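Local coordinates for protein iron-containing alcohol dehydrogenase (Ralstonia eutropha, PDB 3JZD) that binds NAD and probably reduces maleylacetate to 3-oxoadipate with NADH or NADPH, as a homodimeric member of the iron-containing alcohol dehydrogenase family, at residues E50-A55 with A63-G68; L194-G199 with G231-G236; D322-I327 with A346-A351. All blocks are in the same frame, centred on the assembly; numbering follows the deposited sequence. Where two conformers were deposited one is given.

Contact 1: residues E50-A55 with A63-G68; sequences EAERIA and AGVYAG
Helix segment 50-55 runs almost antiparallel to strand 63-66, at 172° between their directions, and the two axes come within 8.5 Å of each other. Across this gap a single valine does the work for the strand. V65 sends its two methyls to neighbouring turns of the helix: CG1 of V65 meets CB of A51 at 3.8 Å, and CG2 of V65 meets CB of A55, one turn further on, at the same 3.8 Å. The fork is set by its first torsion, which places CG1 anti to the backbone N (chi1 173°) and CG2 beside that N. With two alanine methyls facing the valine, the backbones lie close, the CA atoms of A55 and G64 being 6.6 Å apart. This is the helix-on-sheet packing of a beta-alpha-beta unit, a right-handed crossover in the Rossmann-like N-terminal part of the enzyme, in which strand 39-42 leads into helix 48-58 and returns as edge strand 62-66. V41 of the neighbouring strand carries the same apolar layer onward, touching A51, I54 and V65. At the outer margin, E52 bends at chi2 (-63°) and reaches toward the strand, its carboxylate passing aslant by the valine with OE2 of E52 3.8 Å from CG2 of V65; this is a van der Waals contact between an exposed acid and a methyl. Y66 points to the other face of the strand, where its hydroxyl is hydrogen-bonded to D80 of helix 75-88. NE2 of Q47, an NAD-binding residue just before the segment, donates a hydrogen bond to OE2 of E50.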
ATOM      1  N   GLU A  50     -11.696  22.145 -18.642  1.00 20.96           N
ATOM      2  CA  GLU A  50     -11.237  20.766 -18.392  1.00 21.43           C
ATOM      3  C   GLU A  50     -12.440  19.862 -18.313  1.00 17.81           C
ATOM      4  O   GLU A  50     -12.459  18.803 -18.917  1.00 17.21           O
ATOM      5  CB  GLU A  50     -10.471  20.641 -17.071  1.00 24.69           C
ATOM      6  CG  GLU A  50      -9.162  21.376 -16.992  1.00 31.66           C
ATOM      7  CD  GLU A  50      -9.264  22.792 -16.374  1.00 34.54           C
ATOM      8  OE1 GLU A  50      -9.956  23.674 -16.963  1.00 27.40           O
ATOM      9  OE2 GLU A  50      -8.577  23.007 -15.323  1.00 32.53           O
ATOM     10  N   ALA A  51     -13.451  20.294 -17.569  1.00 16.71           N
ATOM     11  CA  ALA A  51     -14.702  19.528 -17.439  1.00 17.65           C
ATOM     12  C   ALA A  51     -15.322  19.218 -18.803  1.00 17.50           C
ATOM     13  O   ALA A  51     -15.797  18.109 -19.031  1.00 17.38           O
ATOM     14  CB  ALA A  51     -15.674  20.257 -16.560  1.00 17.39           C
ATOM     15  N   GLU A  52     -15.314  20.190 -19.722  1.00 18.70           N
ATOM     16  CA  GLU A  52     -15.884  19.981 -21.062  1.00 17.73           C
ATOM     17  C   GLU A  52     -15.120  18.962 -21.860  1.00 16.14           C
ATOM     18  O   GLU A  52     -15.722  18.184 -22.584  1.00 16.39           O
ATOM     19  CB  GLU A  52     -15.986  21.277 -21.872  1.00 19.95           C
ATOM     20  CG  GLU A  52     -17.141  22.154 -21.445  1.00 32.27           C
ATOM     21  CD  GLU A  52     -18.522  21.517 -21.655  1.00 42.45           C
ATOM     22  OE1 GLU A  52     -18.644  20.571 -22.473  1.00 49.51           O
ATOM     23  OE2 GLU A  52     -19.494  21.997 -21.009  1.00 48.45           O
ATOM     24  N   ARG A  53     -13.793  18.984 -21.762  1.00 16.99           N
ATOM     25  CA  ARG A  53     -12.985  17.959 -22.421  1.00 20.07           C
ATOM     26  C   ARG A  53     -13.327  16.577 -21.868  1.00 17.48           C
ATOM     27  O   ARG A  53     -13.440  15.634 -22.634  1.00 17.72           O
ATOM     28  CB  ARG A  53     -11.492  18.297 -22.313  1.00 21.48           C
ATOM     29  CG  ARG A  53     -11.129  19.410 -23.341  1.00 33.45           C
ATOM     30  CD  ARG A  53      -9.705  19.916 -23.201  1.00 46.17           C
ATOM     31  NE  ARG A  53      -8.678  18.887 -23.445  1.00 53.48           N
ATOM     32  CZ  ARG A  53      -7.811  18.840 -24.461  1.00 52.42           C
ATOM     33  NH1 ARG A  53      -7.771  19.768 -25.422  1.00 52.25           N
ATOM     34  NH2 ARG A  53      -6.939  17.846 -24.489  1.00 53.57           N
ATOM     35  N   ILE A  54     -13.462  16.458 -20.545  1.00 16.57           N
ATOM     36  CA  ILE A  54     -13.910  15.194 -19.936  1.00 17.21           C
ATOM     37  C   ILE A  54     -15.308  14.829 -20.479  1.00 17.03           C
ATOM     38  O   ILE A  54     -15.516  13.711 -20.971  1.00 15.35           O
ATOM     39  CB  ILE A  54     -13.930  15.272 -18.397  1.00 16.64           C
ATOM     40  CG1 ILE A  54     -12.504  15.458 -17.899  1.00 19.87           C
ATOM     41  CG2 ILE A  54     -14.559  14.012 -17.727  1.00 13.30           C
ATOM     42  CD1 ILE A  54     -11.563  14.411 -18.402  1.00 14.14           C
ATOM     43  N   ALA A  55     -16.237  15.785 -20.455  1.00 17.98           N
ATOM     44  CA  ALA A  55     -17.594  15.512 -20.967  1.00 18.22           C
ATOM     45  C   ALA A  55     -17.537  15.076 -22.431  1.00 17.42           C
ATOM     46  O   ALA A  55     -18.226  14.142 -22.833  1.00 15.62           O
ATOM     47  CB  ALA A  55     -18.506  16.680 -20.787  1.00 18.54           C
ATOM     48  N   ALA A  63     -23.647  12.889 -18.690  1.00 21.25           N
ATOM     49  CA  ALA A  63     -24.918  13.393 -18.174  1.00 21.96           C
ATOM     50  C   ALA A  63     -24.841  14.918 -18.136  1.00 22.39           C
ATOM     51  O   ALA A  63     -25.742  15.558 -17.653  1.00 23.25           O
ATOM     52  CB  ALA A  63     -25.177  12.855 -16.742  1.00 17.96           C
ATOM     53  N   GLY A  64     -23.771  15.501 -18.654  1.00 22.80           N
ATOM     54  CA  GLY A  64     -23.587  16.954 -18.632  1.00 23.31           C
ATOM     55  C   GLY A  64     -22.550  17.395 -17.614  1.00 22.81           C
ATOM     56  O   GLY A  64     -21.928  16.573 -16.947  1.00 23.61           O
ATOM     57  N   VAL A  65     -22.382  18.708 -17.493  1.00 21.87           N
ATOM     58  CA  VAL A  65     -21.412  19.300 -16.598  1.00 21.88           C
ATOM     59  C   VAL A  65     -22.110  20.198 -15.601  1.00 22.25           C
ATOM     60  O   VAL A  65     -22.909  21.034 -15.972  1.00 23.75           O
ATOM     61  CB  VAL A  65     -20.372  20.152 -17.353  1.00 21.24           C
ATOM     62  CG1 VAL A  65     -19.457  20.900 -16.373  1.00 16.35           C
ATOM     63  CG2 VAL A  65     -19.570  19.297 -18.296  1.00 19.21           C
ATOM     64  N   TYR A  66     -21.837  19.974 -14.333  1.00 22.75           N
ATOM     65  CA  TYR A  66     -22.345  20.793 -13.275  1.00 22.26           C
ATOM     66  C   TYR A  66     -21.121  21.522 -12.777  1.00 22.53           C
ATOM     67  O   TYR A  66     -20.268  20.930 -12.101  1.00 19.58           O
ATOM     68  CB  TYR A  66     -22.933  19.968 -12.151  1.00 22.57           C
ATOM     69  CG  TYR A  66     -23.408  20.854 -11.024  1.00 21.67           C
ATOM     70  CD1 TYR A  66     -22.580  21.173  -9.969  1.00 24.17           C
ATOM     71  CD2 TYR A  66     -24.677  21.412 -11.054  1.00 25.53           C
ATOM     72  CE1 TYR A  66     -23.013  21.998  -8.952  1.00 29.16           C
ATOM     73  CE2 TYR A  66     -25.125  22.217 -10.039  1.00 24.28           C
ATOM     74  CZ  TYR A  66     -24.304  22.502  -9.002  1.00 22.65           C
ATOM     75  OH  TYR A  66     -24.748  23.299  -8.007  1.00 29.60           O
ATOM     76  N   ALA A  67     -21.062  22.806 -13.096  1.00 23.57           N
ATOM     77  CA  ALA A  67     -19.906  23.652 -12.808  1.00 25.23           C
ATOM     78  C   ALA A  67     -20.078  24.564 -11.618  1.00 26.29           C
ATOM     79  O   ALA A  67     -19.611  25.693 -11.648  1.00 29.62           O
ATOM     80  CB  ALA A  67     -19.580  24.482 -14.025  1.00 24.19           C
ATOM     81  N   GLY A  68     -20.665  24.079 -10.543  1.00 26.97           N
ATOM     82  CA  GLY A  68     -20.808  24.897  -9.357  1.00 27.65           C
ATOM     83  C   GLY A  68     -20.088  24.401  -8.119  1.00 29.85           C
ATOM     84  O   GLY A  68     -20.510  24.701  -7.011  1.00 32.50           O
TER

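Contact 2: residues L194-G199 with G231-G236; sequences LMAEEG and GTVLGG
V233 lays one methyl over the backbone of the facing helix at A196: its CG2 is 3.6 Å from N of A196 and 3.8 Å from CB of A196. That branch stands anti to the carbonyl carbon of V233 while CG1 is anti to the backbone N (chi1 174°), so it is CG2 that meets the turn at A196. The small alanine lets the methyl come down onto main-chain atoms, and the CA atoms of A196 and V233 are 6.2 Å apart. Beside this pair, selenomethionine M195 extends and then bends at its last torsion (chi3 70°), bringing both SE and CE of M195 to 4.1 Å from CG2 of T232 in one of its two modelled conformers, so this part is less certain. The threonine offers its methyl to the contact, while its hydroxyl is hydrogen-bonded to the carbonyl O of W228. The axes pass 9.2 Å apart, obliquely antiparallel at a crossing angle of -146°. In the all-helical C-terminal part, helices 190-212 and 217-236 pack with helix 165-182, whose A179 touches A196; L234 of helix 217-236 touches NAD, while L194 and E198 of helix 190-212 pack on E198 and L194 of the second subunit.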
ATOM      1  N   LEU A 194       6.158   4.180   5.641  1.00 14.72           N
ATOM      2  CA  LEU A 194       6.932   4.007   4.439  1.00 14.03           C
ATOM      3  C   LEU A 194       6.378   4.888   3.310  1.00 14.07           C
ATOM      4  O   LEU A 194       7.137   5.555   2.588  1.00 12.43           O
ATOM      5  CB  LEU A 194       6.934   2.538   4.036  1.00 15.22           C
ATOM      6  CG  LEU A 194       7.813   2.029   2.908  1.00 19.50           C
ATOM      7  CD1 LEU A 194       9.321   1.995   3.280  1.00 13.30           C
ATOM      8  CD2 LEU A 194       7.313   0.607   2.503  1.00 18.99           C
HETATM    9  N   MSE A 195       5.051   4.913   3.155  1.00 13.70           N
HETATM   10  CA  MSE A 195       4.481   5.711   2.095  0.67 13.47           C
HETATM   11  C   MSE A 195       4.587   7.204   2.463  1.00 14.19           C
HETATM   12  O   MSE A 195       4.795   8.045   1.566  1.00 13.90           O
HETATM   13  CB  MSE A 195       3.041   5.296   1.810  0.67 13.79           C
HETATM   14  CG  MSE A 195       2.894   3.811   1.454  0.67 14.82           C
HETATM   15 SE   MSE A 195       1.020   3.443   1.086  0.50 18.15          SE
HETATM   16  CE  MSE A 195       0.883   4.401  -0.546  0.67 18.35           C
ATOM     17  N   ALA A 196       4.479   7.526   3.761  1.00 14.36           N
ATOM     18  CA  ALA A 196       4.604   8.919   4.228  1.00 14.69           C
ATOM     19  C   ALA A 196       5.945   9.501   3.828  1.00 16.05           C
ATOM     20  O   ALA A 196       6.038  10.547   3.209  1.00 17.47           O
ATOM     21  CB  ALA A 196       4.455   8.979   5.729  1.00 14.80           C
ATOM     22  N   GLU A 197       6.999   8.797   4.177  1.00 17.11           N
ATOM     23  CA  GLU A 197       8.308   9.276   3.888  1.00 18.90           C
ATOM     24  C   GLU A 197       8.606   9.393   2.400  1.00 20.65           C
ATOM     25  O   GLU A 197       9.251  10.356   1.982  1.00 20.81           O
ATOM     26  CB  GLU A 197       9.336   8.417   4.595  1.00 17.44           C
ATOM     27  CG  GLU A 197      10.657   9.006   4.514  1.00 26.91           C
ATOM     28  CD  GLU A 197      11.693   8.325   5.399  1.00 33.89           C
ATOM     29  OE1 GLU A 197      11.345   7.420   6.257  1.00 27.02           O
ATOM     30  OE2 GLU A 197      12.854   8.771   5.221  1.00 28.73           O
ATOM     31  N   GLU A 198       8.190   8.400   1.612  1.00 20.41           N
ATOM     32  CA  GLU A 198       8.320   8.447   0.146  1.00 19.94           C
ATOM     33  C   GLU A 198       7.518   9.626  -0.477  1.00 18.58           C
ATOM     34  O   GLU A 198       7.954  10.307  -1.438  1.00 17.40           O
ATOM     35  CB  GLU A 198       7.818   7.118  -0.435  1.00 20.65           C
ATOM     36  CG  GLU A 198       7.715   7.057  -1.915  1.00 19.41           C
ATOM     37  CD  GLU A 198       9.062   6.917  -2.594  1.00 27.90           C
ATOM     38  OE1 GLU A 198      10.107   7.161  -1.943  1.00 30.28           O
ATOM     39  OE2 GLU A 198       9.048   6.524  -3.790  1.00 38.05           O
ATOM     40  N   GLY A 199       6.334   9.835   0.037  1.00 17.34           N
ATOM     41  CA  GLY A 199       5.523  10.978  -0.414  1.00 18.63           C
ATOM     42  C   GLY A 199       6.238  12.309  -0.154  1.00 17.69           C
ATOM     43  O   GLY A 199       6.293  13.187  -1.034  1.00 16.31           O
ATOM     44  N   GLY A 231      -2.026  11.366   0.567  1.00 15.47           N
ATOM     45  CA  GLY A 231      -3.442  11.290   0.749  1.00 15.84           C
ATOM     46  C   GLY A 231      -3.789   9.935   1.319  1.00 16.01           C
ATOM     47  O   GLY A 231      -4.697   9.823   2.109  1.00 16.66           O
ATOM     48  N   THR A 232      -3.043   8.911   0.903  1.00 16.85           N
ATOM     49  CA  THR A 232      -3.263   7.567   1.396  1.00 15.63           C
ATOM     50  C   THR A 232      -2.950   7.555   2.885  1.00 16.07           C
ATOM     51  O   THR A 232      -3.696   6.941   3.645  1.00 14.10           O
ATOM     52  CB  THR A 232      -2.437   6.526   0.646  1.00 14.21           C
ATOM     53  OG1 THR A 232      -2.720   6.639  -0.759  1.00 17.75           O
ATOM     54  CG2 THR A 232      -2.760   5.140   1.161  1.00 19.19           C
ATOM     55  N   VAL A 233      -1.879   8.246   3.305  1.00 16.59           N
ATOM     56  CA  VAL A 233      -1.561   8.337   4.744  1.00 15.91           C
ATOM     57  C   VAL A 233      -2.710   9.075   5.482  1.00 16.87           C
ATOM     58  O   VAL A 233      -3.184   8.634   6.527  1.00 16.70           O
ATOM     59  CB  VAL A 233      -0.183   9.005   5.003  1.00 18.38           C
ATOM     60  CG1 VAL A 233       0.086   9.233   6.498  1.00 12.64           C
ATOM     61  CG2 VAL A 233       0.967   8.206   4.303  1.00 10.91           C
ATOM     62  N   LEU A 234      -3.183  10.186   4.927  1.00 19.35           N
ATOM     63  CA  LEU A 234      -4.326  10.928   5.507  1.00 18.10           C
ATOM     64  C   LEU A 234      -5.532  10.016   5.651  1.00 18.58           C
ATOM     65  O   LEU A 234      -6.222  10.068   6.635  1.00 18.18           O
ATOM     66  CB  LEU A 234      -4.688  12.121   4.605  1.00 18.62           C
ATOM     67  CG  LEU A 234      -5.898  12.980   4.959  1.00 17.12           C
ATOM     68  CD1 LEU A 234      -5.749  13.642   6.344  1.00 20.40           C
ATOM     69  CD2 LEU A 234      -6.206  14.025   3.824  1.00 15.68           C
ATOM     70  N   GLY A 235      -5.769   9.158   4.677  1.00 18.34           N
ATOM     71  CA  GLY A 235      -6.922   8.291   4.746  1.00 20.23           C
ATOM     72  C   GLY A 235      -6.811   7.104   5.678  1.00 20.83           C
ATOM     73  O   GLY A 235      -7.824   6.461   5.986  1.00 22.08           O
ATOM     74  N   GLY A 236      -5.600   6.810   6.127  1.00 20.60           N
ATOM     75  CA  GLY A 236      -5.352   5.626   6.920  1.00 19.77           C
ATOM     76  C   GLY A 236      -4.931   5.779   8.373  1.00 19.15           C
ATOM     77  O   GLY A 236      -5.096   4.838   9.125  1.00 20.96           O
TER

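Contact 3: residues D322-I327 with A346-A351; sequences DRAADI and ALLQAA. With CA (calcium ion), chain F.
A pair of helices near the end of the C-terminal helical domain, 321-328 and 341-353, meets here through one leucine, and the first of them also carries a calcium ion. L348 reaches across with CD1, which lies 3.5 Å from N of A325 and 3.9 Å from CB of A324. The same methyl is 3.8 Å from CB of A325, so it sits between two successive alanines and against the peptide that joins them. CG of L348 is anti to the carbonyl carbon (chi1 -76°), and a chi2 of 168° then extends CD1 anti to CA, toward A324 and A325. The alanines A324 and A325 are buried; F253 of helix 241-253 also touches A324.

Pointing away from this packing, D326 holds the calcium ion with both carboxylate oxygens, OD1 of D326 at 2.5 Å and OD2 of D326 at 2.4 Å. Two waters, each at 2.4 Å from the calcium ion, add further ligands. One of them donates a hydrogen bond to O of D322, one turn earlier, tying the hydration shell to the helix backbone. The calcium thus sits on the outward side of a helix whose inner side joins the helix-helix packing of this family's C-terminal domain.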
ATOM      1  N   ASP A 322      -5.709  35.889  19.627  1.00 14.49           N
ATOM      2  CA  ASP A 322      -6.161  35.490  20.941  1.00 14.59           C
ATOM      3  C   ASP A 322      -7.374  34.558  20.806  1.00 14.65           C
ATOM      4  O   ASP A 322      -7.425  33.526  21.487  1.00 14.41           O
ATOM      5  CB  ASP A 322      -6.567  36.672  21.809  1.00 16.72           C
ATOM      6  CG  ASP A 322      -5.403  37.609  22.170  1.00 22.62           C
ATOM      7  OD1 ASP A 322      -4.218  37.181  22.254  1.00 20.24           O
ATOM      8  OD2 ASP A 322      -5.719  38.805  22.389  1.00 24.01           O
ATOM      9  N   ARG A 323      -8.347  34.915  19.958  1.00 12.86           N
ATOM     10  CA  ARG A 323      -9.528  34.085  19.774  1.00 13.68           C
ATOM     11  C   ARG A 323      -9.150  32.741  19.142  1.00 14.24           C
ATOM     12  O   ARG A 323      -9.658  31.695  19.527  1.00 16.17           O
ATOM     13  CB  ARG A 323     -10.563  34.775  18.900  1.00 13.60           C
ATOM     14  CG  ARG A 323     -11.817  33.928  18.631  1.00 14.95           C
ATOM     15  CD  ARG A 323     -12.804  34.595  17.666  1.00 16.18           C
ATOM     16  NE  ARG A 323     -13.282  35.869  18.178  1.00 13.67           N
ATOM     17  CZ  ARG A 323     -14.364  36.056  18.941  1.00 19.12           C
ATOM     18  NH1 ARG A 323     -15.162  35.056  19.274  1.00 19.96           N
ATOM     19  NH2 ARG A 323     -14.657  37.273  19.374  1.00 19.21           N
ATOM     20  N   ALA A 324      -8.252  32.784  18.183  1.00 12.64           N
ATOM     21  CA  ALA A 324      -7.777  31.575  17.539  1.00 12.53           C
ATOM     22  C   ALA A 324      -7.162  30.613  18.560  1.00 11.93           C
ATOM     23  O   ALA A 324      -7.335  29.396  18.438  1.00 11.62           O
ATOM     24  CB  ALA A 324      -6.751  31.927  16.428  1.00 11.18           C
ATOM     25  N   ALA A 325      -6.404  31.133  19.524  1.00 12.43           N
ATOM     26  CA  ALA A 325      -5.814  30.264  20.530  1.00 13.78           C
ATOM     27  C   ALA A 325      -6.945  29.644  21.409  1.00 14.13           C
ATOM     28  O   ALA A 325      -6.884  28.461  21.767  1.00 16.38           O
ATOM     29  CB  ALA A 325      -4.804  30.986  21.382  1.00 11.40           C
ATOM     30  N   ASP A 326      -7.968  30.413  21.741  1.00 14.43           N
ATOM     31  CA  ASP A 326      -9.097  29.849  22.523  1.00 13.58           C
ATOM     32  C   ASP A 326      -9.783  28.713  21.780  1.00 15.56           C
ATOM     33  O   ASP A 326     -10.000  27.656  22.367  1.00 16.78           O
ATOM     34  CB  ASP A 326     -10.124  30.886  22.897  1.00 13.46           C
ATOM     35  CG  ASP A 326      -9.584  31.939  23.871  1.00 14.38           C
ATOM     36  OD1 ASP A 326      -8.824  31.613  24.816  1.00 17.03           O
ATOM     37  OD2 ASP A 326      -9.929  33.115  23.687  1.00 15.82           O
ATOM     38  N   ILE A 327     -10.105  28.926  20.508  1.00 14.69           N
ATOM     39  CA  ILE A 327     -10.768  27.928  19.677  1.00 13.98           C
ATOM     40  C   ILE A 327      -9.857  26.693  19.554  1.00 15.60           C
ATOM     41  O   ILE A 327     -10.358  25.579  19.618  1.00 15.66           O
ATOM     42  CB  ILE A 327     -11.074  28.443  18.265  1.00 14.77           C
ATOM     43  CG1 ILE A 327     -12.011  29.662  18.283  1.00 12.86           C
ATOM     44  CG2 ILE A 327     -11.717  27.358  17.408  1.00  9.71           C
ATOM     45  CD1 ILE A 327     -12.049  30.473  16.929  1.00 13.24           C
ATOM     46  N   ALA A 346       1.749  31.228  21.298  1.00 15.32           N
ATOM     47  CA  ALA A 346       3.086  31.580  20.772  1.00 15.54           C
ATOM     48  C   ALA A 346       3.307  30.955  19.362  1.00 15.13           C
ATOM     49  O   ALA A 346       3.956  31.563  18.501  1.00 15.32           O
ATOM     50  CB  ALA A 346       4.206  31.099  21.762  1.00 13.16           C
ATOM     51  N   LEU A 347       2.756  29.750  19.145  1.00 13.50           N
ATOM     52  CA  LEU A 347       2.822  29.101  17.832  1.00 12.78           C
ATOM     53  C   LEU A 347       2.122  30.018  16.860  1.00 12.52           C
ATOM     54  O   LEU A 347       2.648  30.337  15.819  1.00 12.49           O
ATOM     55  CB  LEU A 347       2.100  27.741  17.843  1.00 12.61           C
ATOM     56  CG  LEU A 347       1.947  26.903  16.554  1.00 14.48           C
ATOM     57  CD1 LEU A 347       1.486  25.463  16.891  1.00 15.66           C
ATOM     58  CD2 LEU A 347       0.972  27.599  15.492  1.00 12.67           C
ATOM     59  N   LEU A 348       0.929  30.448  17.224  1.00 12.37           N
ATOM     60  CA  LEU A 348       0.125  31.319  16.371  1.00 13.63           C
ATOM     61  C   LEU A 348       0.786  32.661  16.056  1.00 14.80           C
ATOM     62  O   LEU A 348       0.647  33.180  14.941  1.00 13.31           O
ATOM     63  CB  LEU A 348      -1.230  31.546  17.041  1.00 14.12           C
ATOM     64  CG  LEU A 348      -2.207  30.379  16.959  1.00 13.73           C
ATOM     65  CD1 LEU A 348      -3.369  30.577  17.887  1.00 14.20           C
ATOM     66  CD2 LEU A 348      -2.680  30.236  15.531  1.00  9.32           C
ATOM     67  N   GLN A 349       1.499  33.233  17.030  1.00 16.35           N
ATOM     68  CA  GLN A 349       2.141  34.520  16.837  1.00 15.25           C
ATOM     69  C   GLN A 349       3.281  34.352  15.807  1.00 17.39           C
ATOM     70  O   GLN A 349       3.459  35.186  14.913  1.00 18.71           O
ATOM     71  CB  GLN A 349       2.721  35.045  18.142  1.00 15.31           C
ATOM     72  CG  GLN A 349       3.275  36.459  18.039  1.00 18.44           C
ATOM     73  CD  GLN A 349       2.168  37.467  17.798  1.00 19.89           C
ATOM     74  OE1 GLN A 349       1.054  37.301  18.301  1.00 15.59           O
ATOM     75  NE2 GLN A 349       2.457  38.501  17.045  1.00 17.37           N
ATOM     76  N   ALA A 350       4.070  33.290  15.975  1.00 15.62           N
ATOM     77  CA  ALA A 350       5.182  32.982  15.065  1.00 16.15           C
ATOM     78  C   ALA A 350       4.696  32.700  13.630  1.00 13.92           C
ATOM     79  O   ALA A 350       5.317  33.118  12.665  1.00 17.23           O
ATOM     80  CB  ALA A 350       6.025  31.782  15.611  1.00 13.62           C
ATOM     81  N   ALA A 351       3.597  31.987  13.514  1.00 12.73           N
ATOM     82  CA  ALA A 351       2.962  31.703  12.220  1.00 13.85           C
ATOM     83  C   ALA A 351       2.454  33.017  11.591  1.00 13.62           C
ATOM     84  O   ALA A 351       2.623  33.241  10.369  1.00 13.73           O
ATOM     85  CB  ALA A 351       1.780  30.711  12.392  1.00 13.80           C
TER
HETATM   86 CA    CA F 358      -8.806  33.912  25.685  1.00 27.48          CA
HETATM   87  O   HOH W   1      -6.981  34.280  24.228  1.00 23.12           O
HETATM   88  O   HOH W   2      -9.341  35.712  24.215  1.00 29.12           O

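The three contacts follow one another along the chain, each closing before the next opens. Contact 1 belongs to the parallel six-stranded sheet and its flanking helices; contacts 2 and 3 both lie in the helical C-terminal part. Contacts 1 and 3 are on opposite sides of the chain's centre, their own centres about 41 Å apart. Contact 2 lies about 30 Å from contact 1 and about 28 Å from contact 3, centre to centre, and none touches another. The layout is that of two domains, as in this family: NAD touches L234 of contact 2 and residues of the N-terminal part such as T44 and Q47, and so lies between them, whereas contact 3 is remote from the cofactor.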